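Long-range contact in putative Endoribonuclease L-PSP (Entamoeba histolytica, PDB 3M1X), which is of unknown function but, as a member of the RutC (YjgF/YER057c/UK114) family, may act as a deaminase: residues L25-S30 / A39-I44. Numbering follows the deposited sequence.
Sequences LTVVAS and AYSQAI
The carboxamide of Q42 holds both the N and the O of S30, standing in for a strand partner just beyond the antiparallel pairing of 25-28 with 43-46. Its OE1 accepts from S30 N at 2.7 Å, the donor tilted from the carbonyl plane, while NE2 gives an almost straight 3.0 Å bond to a lone pair of S30 O, in the plane of that carbonyl. Glutamine suits the place because one flat group both accepts and donates, and its chain, extended beyond CG (chi2 175°), spans the gap; NE2 also bonds P34 O. Nearer the strands, a water joins V28 O to Q42 N, and V28 N bonds A43 O at 3.0 Å. A43, with no side chain beyond CB, lets V28 CB come to 3.8 Å from A43 CB. On the other face, I44 reaches CD1 to V27 CG2 at 3.8 Å; separately, I44 CG2 lies against L25 CB. S41 OG touches V27 CG1. Within the chain, strand 25-28 joins the sheet through 43-46, which pairs onward with 51-59. V28 and A43 face helix 70-87, whereas K123 of the second subunit packs on I44 and accepts from S41 OG through its O, placing this short pair beside a subunit interface, as in YjgF-type trimers.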
loop_
_atom_site.group_PDB
_atom_site.type_symbol
_atom_site.label_atom_id
_atom_site.label_comp_id
_atom_site.label_asym_id
_atom_site.label_seq_id
_atom_site.Cartn_x
_atom_site.Cartn_y
_atom_site.Cartn_z
ATOM N N LEU A 25 -15.122 -4.465 13.575
ATOM C CA LEU A 25 -14.967 -3.519 12.518
ATOM C C LEU A 25 -16.048 -2.518 12.578
ATOM O O LEU A 25 -17.214 -2.894 12.750
ATOM C CB LEU A 25 -14.935 -4.223 11.149
ATOM C CG LEU A 25 -13.742 -5.106 10.751
ATOM C CD1 LEU A 25 -13.475 -6.198 11.536
ATOM C CD2 LEU A 25 -13.779 -5.492 9.338
ATOM N N THR A 26 -15.724 -1.247 12.455
ATOM C CA THR A 26 -16.749 -0.197 12.378
ATOM C C THR A 26 -16.579 0.537 11.031
ATOM O O THR A 26 -15.482 1.013 10.703
ATOM C CB THR A 26 -16.601 0.778 13.508
ATOM O OG1 THR A 26 -16.681 0.101 14.763
ATOM C CG2 THR A 26 -17.712 1.816 13.486
ATOM N N VAL A 27 -17.662 0.673 10.333
ATOM C CA VAL A 27 -17.698 1.430 9.092
ATOM C C VAL A 27 -17.745 2.897 9.384
ATOM O O VAL A 27 -18.582 3.363 10.203
ATOM C CB VAL A 27 -18.925 0.995 8.261
ATOM C CG1 VAL A 27 -19.104 1.849 7.057
ATOM C CG2 VAL A 27 -18.753 -0.467 7.820
ATOM N N VAL A 28 -16.928 3.693 8.719
ATOM C CA VAL A 28 -16.905 5.152 8.798
ATOM C C VAL A 28 -17.588 5.666 7.552
ATOM O O VAL A 28 -17.215 5.317 6.440
ATOM C CB VAL A 28 -15.447 5.600 8.864
ATOM C CG1 VAL A 28 -15.391 7.196 8.946
ATOM C CG2 VAL A 28 -14.726 5.001 10.067
ATOM N N ALA A 29 -18.596 6.557 7.729
ATOM C CA ALA A 29 -19.312 7.142 6.600
ATOM C C ALA A 29 -19.562 8.611 6.948
ATOM O O ALA A 29 -20.588 8.957 7.556
ATOM C CB ALA A 29 -20.615 6.390 6.369
ATOM N N SER A 30 -18.700 9.499 6.593
ATOM C CA SER A 30 -18.927 10.913 6.737
ATOM C C SER A 30 -19.854 11.436 5.656
ATOM O O SER A 30 -19.659 11.184 4.469
ATOM C CB SER A 30 -17.604 11.622 6.533
ATOM O OG SER A 30 -17.782 13.031 6.433
ATOM N N ALA A 39 -18.597 -1.015 -3.473
ATOM C CA ALA A 39 -18.067 -2.171 -2.797
ATOM C C ALA A 39 -17.047 -1.837 -1.701
ATOM O O ALA A 39 -16.289 -2.673 -1.344
ATOM C CB ALA A 39 -17.512 -3.194 -3.775
ATOM N N TYR A 40 -17.047 -0.637 -1.205
ATOM C CA TYR A 40 -16.049 -0.192 -0.234
ATOM C C TYR A 40 -16.681 0.752 0.745
ATOM O O TYR A 40 -17.766 1.293 0.550
ATOM C CB TYR A 40 -14.870 0.469 -0.959
ATOM C CG TYR A 40 -15.287 1.657 -1.794
ATOM C CD1 TYR A 40 -15.338 2.927 -1.231
ATOM C CD2 TYR A 40 -15.719 1.550 -3.094
ATOM C CE1 TYR A 40 -15.816 4.013 -1.951
ATOM C CE2 TYR A 40 -16.256 2.630 -3.785
ATOM C CZ TYR A 40 -16.287 3.820 -3.149
ATOM O OH TYR A 40 -16.776 4.932 -3.805
ATOM N N SER A 41 -15.981 0.967 1.861
ATOM C CA SER A 41 -16.275 1.964 2.843
ATOM C C SER A 41 -15.264 3.073 2.837
ATOM O O SER A 41 -14.115 2.817 2.474
ATOM C CB SER A 41 -16.308 1.332 4.230
ATOM O OG SER A 41 -17.256 0.331 4.347
ATOM N N GLN A 42 -15.633 4.271 3.244
ATOM C CA GLN A 42 -14.649 5.362 3.330
ATOM C C GLN A 42 -13.472 4.982 4.181
ATOM O O GLN A 42 -12.327 5.320 3.878
ATOM C CB GLN A 42 -15.282 6.610 3.910
ATOM C CG GLN A 42 -16.358 7.233 3.027
ATOM C CD GLN A 42 -17.020 8.419 3.740
ATOM O OE1 GLN A 42 -16.710 8.676 4.891
ATOM N NE2 GLN A 42 -17.960 9.083 3.091
ATOM N N ALA A 43 -13.735 4.348 5.302
ATOM C CA ALA A 43 -12.714 3.838 6.218
ATOM C C ALA A 43 -13.306 2.768 7.093
ATOM O O ALA A 43 -14.547 2.678 7.217
ATOM C CB ALA A 43 -12.114 4.990 7.088
ATOM N N ILE A 44 -12.451 1.951 7.677
ATOM C CA ILE A 44 -12.807 0.950 8.631
ATOM C C ILE A 44 -11.976 1.169 9.871
ATOM O O ILE A 44 -10.756 1.327 9.788
ATOM C CB ILE A 44 -12.573 -0.473 8.113
ATOM C CG1 ILE A 44 -13.473 -0.773 6.900
ATOM C CG2 ILE A 44 -12.720 -1.544 9.208
ATOM C CD1 ILE A 44 -14.976 -0.938 7.247
HETATM O O HOH W 1 -18.310 4.568 4.144
#